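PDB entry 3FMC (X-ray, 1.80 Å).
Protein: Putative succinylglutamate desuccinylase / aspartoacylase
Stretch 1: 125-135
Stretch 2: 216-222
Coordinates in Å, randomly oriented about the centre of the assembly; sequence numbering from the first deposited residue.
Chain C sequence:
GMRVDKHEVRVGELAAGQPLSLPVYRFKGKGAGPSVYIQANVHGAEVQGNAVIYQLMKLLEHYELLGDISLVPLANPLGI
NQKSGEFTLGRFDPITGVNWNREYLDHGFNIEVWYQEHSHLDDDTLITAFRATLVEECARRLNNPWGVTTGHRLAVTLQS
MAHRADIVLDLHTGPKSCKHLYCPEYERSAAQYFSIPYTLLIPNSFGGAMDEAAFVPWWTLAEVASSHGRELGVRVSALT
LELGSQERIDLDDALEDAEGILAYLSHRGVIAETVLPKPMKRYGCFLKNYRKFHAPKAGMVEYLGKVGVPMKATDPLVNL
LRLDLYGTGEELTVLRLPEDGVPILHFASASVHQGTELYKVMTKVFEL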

ATOM      1  N   THR C 125     -32.214 -38.937   0.736  1.00 28.62           N
ATOM      2  CA  THR C 125     -32.696 -38.217  -0.427  1.00 29.42           C
ATOM      3  C   THR C 125     -32.882 -36.739  -0.102  1.00 26.87           C
ATOM      4  O   THR C 125     -32.651 -35.887  -0.955  1.00 23.92           O
ATOM      5  CB  THR C 125     -34.010 -38.856  -0.934  1.00 30.40           C
ATOM      6  OG1 THR C 125     -33.743 -40.220  -1.261  1.00 31.08           O
ATOM      7  CG2 THR C 125     -34.521 -38.159  -2.147  1.00 28.65           C
ATOM      8  N   LEU C 126     -33.315 -36.437   1.124  1.00 24.03           N
ATOM      9  CA  LEU C 126     -33.501 -35.056   1.572  1.00 25.72           C
ATOM     10  C   LEU C 126     -32.125 -34.337   1.577  1.00 22.97           C
ATOM     11  O   LEU C 126     -31.993 -33.227   1.075  1.00 23.36           O
ATOM     12  CB  LEU C 126     -34.174 -35.023   2.946  1.00 24.20           C
ATOM     13  CG  LEU C 126     -34.619 -33.678   3.534  1.00 26.90           C
ATOM     14  CD1 LEU C 126     -35.718 -33.890   4.595  1.00 30.20           C
ATOM     15  CD2 LEU C 126     -33.436 -32.913   4.119  1.00 26.30           C
ATOM     16  N   ILE C 127     -31.112 -35.027   2.075  1.00 23.14           N
ATOM     17  CA  ILE C 127     -29.736 -34.518   2.178  1.00 24.05           C
ATOM     18  C   ILE C 127     -29.137 -34.257   0.796  1.00 23.70           C
ATOM     19  O   ILE C 127     -28.514 -33.219   0.553  1.00 25.62           O
ATOM     20  CB  ILE C 127     -28.847 -35.487   3.036  1.00 22.71           C
ATOM     21  CG1 ILE C 127     -29.337 -35.486   4.481  1.00 26.39           C
ATOM     22  CG2 ILE C 127     -27.331 -35.104   2.993  1.00 20.19           C
ATOM     23  CD1 ILE C 127     -28.697 -36.625   5.297  1.00 27.57           C
ATOM     24  N   THR C 128     -29.322 -35.191  -0.115  1.00 23.44           N
ATOM     25  CA  THR C 128     -28.842 -35.027  -1.478  1.00 26.36           C
ATOM     26  C   THR C 128     -29.515 -33.814  -2.122  1.00 25.15           C
ATOM     27  O   THR C 128     -28.868 -33.027  -2.814  1.00 22.11           O
ATOM     28  CB  THR C 128     -29.098 -36.331  -2.289  1.00 25.86           C
ATOM     29  OG1 THR C 128     -28.309 -37.375  -1.715  1.00 24.77           O
ATOM     30  CG2 THR C 128     -28.737 -36.172  -3.762  1.00 24.77           C
ATOM     31  N   ALA C 129     -30.809 -33.654  -1.872  1.00 23.93           N
ATOM     32  CA  ALA C 129     -31.569 -32.541  -2.446  1.00 24.51           C
ATOM     33  C   ALA C 129     -31.077 -31.195  -1.894  1.00 23.57           C
ATOM     34  O   ALA C 129     -31.001 -30.198  -2.626  1.00 22.87           O
ATOM     35  CB  ALA C 129     -33.054 -32.717  -2.164  1.00 22.83           C
ATOM     36  N   PHE C 130     -30.763 -31.166  -0.596  1.00 20.75           N
ATOM     37  CA  PHE C 130     -30.335 -29.943   0.068  1.00 22.43           C
ATOM     38  C   PHE C 130     -28.992 -29.510  -0.481  1.00 21.49           C
ATOM     39  O   PHE C 130     -28.818 -28.329  -0.783  1.00 21.78           O
ATOM     40  CB  PHE C 130     -30.286 -30.106   1.593  1.00 20.98           C
ATOM     41  CG  PHE C 130     -30.193 -28.809   2.348  1.00 17.89           C
ATOM     42  CD1 PHE C 130     -31.276 -27.947   2.421  1.00 21.24           C
ATOM     43  CD2 PHE C 130     -29.032 -28.465   3.033  1.00 17.94           C
ATOM     44  CE1 PHE C 130     -31.197 -26.760   3.136  1.00 18.06           C
ATOM     45  CE2 PHE C 130     -28.965 -27.315   3.753  1.00 17.89           C
ATOM     46  CZ  PHE C 130     -30.058 -26.450   3.797  1.00 18.59           C
ATOM     47  N   ARG C 131     -28.086 -30.463  -0.622  1.00 22.55           N
ATOM     48  CA  ARG C 131     -26.775 -30.216  -1.159  1.00 22.16           C
ATOM     49  C   ARG C 131     -26.907 -29.644  -2.562  1.00 24.01           C
ATOM     50  O   ARG C 131     -26.219 -28.702  -2.905  1.00 24.04           O
ATOM     51  CB  ARG C 131     -25.937 -31.485  -1.215  1.00 23.37           C
ATOM     52  CG  ARG C 131     -24.472 -31.215  -1.586  1.00 21.55           C
ATOM     53  CD  ARG C 131     -23.566 -32.416  -1.453  1.00 23.97           C
ATOM     54  NE  ARG C 131     -23.989 -33.290  -0.372  1.00 35.66           N
ATOM     55  CZ  ARG C 131     -23.616 -33.243   0.909  1.00 31.51           C
ATOM     56  NH1 ARG C 131     -22.745 -32.360   1.370  1.00 29.42           N
ATOM     57  NH2 ARG C 131     -24.143 -34.127   1.744  1.00 29.63           N
ATOM     58  N   ALA C 132     -27.793 -30.225  -3.365  1.00 20.52           N
ATOM     59  CA  ALA C 132     -27.995 -29.766  -4.734  1.00 20.57           C
ATOM     60  C   ALA C 132     -28.500 -28.336  -4.761  1.00 20.23           C
ATOM     61  O   ALA C 132     -28.065 -27.546  -5.605  1.00 20.20           O
ATOM     62  CB  ALA C 132     -28.948 -30.732  -5.507  1.00 18.27           C
ATOM     63  N   THR C 133     -29.391 -27.989  -3.833  1.00 16.92           N
ATOM     64  CA  THR C 133     -29.916 -26.641  -3.725  1.00 19.18           C
ATOM     65  C   THR C 133     -28.793 -25.655  -3.398  1.00 20.52           C
ATOM     66  O   THR C 133     -28.719 -24.578  -3.978  1.00 17.62           O
ATOM     67  CB  THR C 133     -31.011 -26.545  -2.651  1.00 24.51           C
ATOM     68  OG1 THR C 133     -32.175 -27.252  -3.108  1.00 24.16           O
ATOM     69  CG2 THR C 133     -31.393 -25.062  -2.315  1.00 19.60           C
ATOM     70  N   LEU C 134     -27.930 -26.026  -2.461  1.00 19.85           N
ATOM     71  CA  LEU C 134     -26.806 -25.149  -2.083  1.00 20.78           C
ATOM     72  C   LEU C 134     -25.854 -24.912  -3.268  1.00 18.70           C
ATOM     73  O   LEU C 134     -25.421 -23.784  -3.476  1.00 18.56           O
ATOM     74  CB  LEU C 134     -26.026 -25.729  -0.901  1.00 23.68           C
ATOM     75  CG  LEU C 134     -26.809 -25.990   0.391  1.00 19.08           C
ATOM     76  CD1 LEU C 134     -25.782 -26.461   1.471  1.00 17.28           C
ATOM     77  CD2 LEU C 134     -27.618 -24.792   0.881  1.00 17.45           C
ATOM     78  N   VAL C 135     -25.531 -25.974  -3.996  1.00 18.81           N
ATOM     79  CA  VAL C 135     -24.642 -25.936  -5.158  1.00 18.90           C
ATOM     80  C   VAL C 135     -25.296 -25.080  -6.263  1.00 21.06           C
ATOM     81  O   VAL C 135     -24.658 -24.210  -6.896  1.00 19.83           O
ATOM     82  CB  VAL C 135     -24.289 -27.345  -5.649  1.00 18.29           C
ATOM     83  CG1 VAL C 135     -23.581 -27.327  -7.020  1.00 19.75           C
ATOM     84  CG2 VAL C 135     -23.408 -28.066  -4.633  1.00 15.27           C
ATOM     85  N   VAL C 216     -23.662 -23.301   8.330  1.00 17.83           N
ATOM     86  CA  VAL C 216     -24.931 -22.688   8.727  1.00 18.04           C
ATOM     87  C   VAL C 216     -26.145 -23.303   8.020  1.00 16.67           C
ATOM     88  O   VAL C 216     -27.184 -23.532   8.687  1.00 19.52           O
ATOM     89  CB  VAL C 216     -24.916 -21.118   8.640  1.00 16.48           C
ATOM     90  CG1 VAL C 216     -26.306 -20.539   8.774  1.00 18.50           C
ATOM     91  CG2 VAL C 216     -24.009 -20.535   9.714  1.00 18.12           C
ATOM     92  N   PRO C 217     -26.079 -23.543   6.691  1.00 15.58           N
ATOM     93  CA  PRO C 217     -27.339 -24.068   6.127  1.00 17.04           C
ATOM     94  C   PRO C 217     -27.751 -25.405   6.740  1.00 17.86           C
ATOM     95  O   PRO C 217     -28.942 -25.653   7.007  1.00 17.32           O
ATOM     96  CB  PRO C 217     -27.024 -24.261   4.623  1.00 17.95           C
ATOM     97  CG  PRO C 217     -25.811 -23.416   4.354  1.00 20.64           C
ATOM     98  CD  PRO C 217     -25.044 -23.356   5.648  1.00 17.90           C
ATOM     99  N   TRP C 218     -26.761 -26.254   6.945  1.00 17.09           N
ATOM    100  CA  TRP C 218     -27.003 -27.607   7.519  1.00 18.42           C
ATOM    101  C   TRP C 218     -27.428 -27.619   8.977  1.00 19.29           C
ATOM    102  O   TRP C 218     -28.235 -28.500   9.382  1.00 18.49           O
ATOM    103  CB  TRP C 218     -25.808 -28.486   7.327  1.00 18.06           C
ATOM    104  CG  TRP C 218     -25.447 -28.703   5.899  1.00 14.71           C
ATOM    105  CD1 TRP C 218     -24.489 -28.056   5.200  1.00 16.53           C
ATOM    106  CD2 TRP C 218     -26.008 -29.684   5.003  1.00 13.17           C
ATOM    107  NE1 TRP C 218     -24.436 -28.541   3.908  1.00 15.18           N
ATOM    108  CE2 TRP C 218     -25.348 -29.543   3.762  1.00 19.72           C
ATOM    109  CE3 TRP C 218     -27.015 -30.653   5.126  1.00 13.49           C
ATOM    110  CZ2 TRP C 218     -25.642 -30.352   2.648  1.00 20.89           C
ATOM    111  CZ3 TRP C 218     -27.329 -31.440   4.001  1.00 17.87           C
ATOM    112  CH2 TRP C 218     -26.632 -31.292   2.791  1.00 20.87           C
ATOM    113  N   TRP C 219     -26.866 -26.689   9.765  1.00 18.65           N
ATOM    114  CA  TRP C 219     -27.167 -26.594  11.194  1.00 21.11           C
ATOM    115  C   TRP C 219     -28.588 -26.073  11.315  1.00 21.23           C
ATOM    116  O   TRP C 219     -29.386 -26.576  12.111  1.00 20.35           O
ATOM    117  CB  TRP C 219     -26.225 -25.613  11.872  1.00 20.56           C
ATOM    118  CG  TRP C 219     -26.106 -25.725  13.373  1.00 19.89           C
ATOM    119  CD1 TRP C 219     -26.969 -26.360  14.241  1.00 21.57           C
ATOM    120  CD2 TRP C 219     -25.078 -25.149  14.181  1.00 16.80           C
ATOM    121  NE1 TRP C 219     -26.534 -26.217  15.526  1.00 21.41           N
ATOM    122  CE2 TRP C 219     -25.374 -25.477  15.527  1.00 20.01           C
ATOM    123  CE3 TRP C 219     -23.932 -24.383  13.904  1.00 18.87           C
ATOM    124  CZ2 TRP C 219     -24.552 -25.080  16.586  1.00 15.88           C
ATOM    125  CZ3 TRP C 219     -23.134 -23.985  14.958  1.00 19.49           C
ATOM    126  CH2 TRP C 219     -23.457 -24.332  16.284  1.00 20.30           C
ATOM    127  N   THR C 220     -28.908 -25.041  10.530  1.00 20.38           N
ATOM    128  CA  THR C 220     -30.257 -24.488  10.512  1.00 19.33           C
ATOM    129  C   THR C 220     -31.296 -25.542  10.071  1.00 17.91           C
ATOM    130  O   THR C 220     -32.382 -25.600  10.637  1.00 18.75           O
ATOM    131  CB  THR C 220     -30.309 -23.262   9.594  1.00 19.37           C
ATOM    132  OG1 THR C 220     -29.405 -22.269  10.114  1.00 20.49           O
ATOM    133  CG2 THR C 220     -31.709 -22.713   9.540  1.00 22.75           C
ATOM    134  N   LEU C 221     -30.962 -26.343   9.064  1.00 18.17           N
ATOM    135  CA  LEU C 221     -31.830 -27.407   8.586  1.00 17.60           C
ATOM    136  C   LEU C 221     -32.073 -28.443   9.705  1.00 16.93           C
ATOM    137  O   LEU C 221     -33.190 -28.894   9.869  1.00 17.81           O
ATOM    138  CB  LEU C 221     -31.200 -28.145   7.386  1.00 19.10           C
ATOM    139  CG  LEU C 221     -31.975 -29.340   6.815  1.00 20.76           C
ATOM    140  CD1 LEU C 221     -33.254 -28.819   6.158  1.00 17.59           C
ATOM    141  CD2 LEU C 221     -31.140 -30.123   5.820  1.00 17.30           C
ATOM    142  N   ALA C 222     -31.024 -28.791  10.446  1.00 19.41           N
ATOM    143  CA  ALA C 222     -31.122 -29.766  11.545  1.00 20.68           C
ATOM    144  C   ALA C 222     -32.039 -29.199  12.621  1.00 22.84           C
ATOM    145  O   ALA C 222     -32.869 -29.940  13.195  1.00 25.83           O
ATOM    146  CB  ALA C 222     -29.735 -30.062  12.116  1.00 21.03           C
TER

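What fills the centre of the contact? The indole of Trp-218 does, as a knob set among Ile-127, Phe-130, Arg-131 and Leu-134 of the first helix. Its CA-to-CB bond points sideways, yet with chi1 at m the long side chain brings its ring system in against stretch 1. Phe-130 meets it edge to face: the two six-membered rings lie 4.8 Å apart at their centroids with planes at 71°, and Phe-130 CD2 is 3.6 Å from Trp-218 CZ3. This arrangement sets the slightly positive C-H rim of one ring against the pi cloud of the other.

What surrounds the Phe-130 ring? Leu-221 covers one face, its CD2 3.8 Å from the ring centroid and only 12° off the normal, a CH-pi contact. Pro-217 packs alongside, with its CB 3.7 Å from Phe-130 CE2 and 3.8 Å from Leu-134 CD2. Further out, Leu-126 CD2 reaches Leu-221 CD2 at 4.0 Å.

How do the backbones allow this? Both stretches are helical, and their directions differ by 141°, so they run roughly antiparallel. Their axes come no closer than 11.5 Å, a spacing that leaves room for large side chains between them. Phe-130 lies opposite Trp-218, their CA atoms 8.5 Å apart. The second helix is kinked where the nitrogens of Pro-217 and Trp-218 lack bonds to the preceding turn; proline has no N-H to give.

Where does polarity enter? No hydrogen bond crosses between the stretches, so packing dominates. At the indole edge, Trp-218 CH2 approaches Ile-127 O at 3.5 Å, although that oxygen already accepts a backbone hydrogen bond from Arg-131 N. The guanidinium of Arg-131 presents a face to the indole, NH1 lying 3.7 Å from Trp-218 CZ2, while its hydrogen bonds are made elsewhere in the structure.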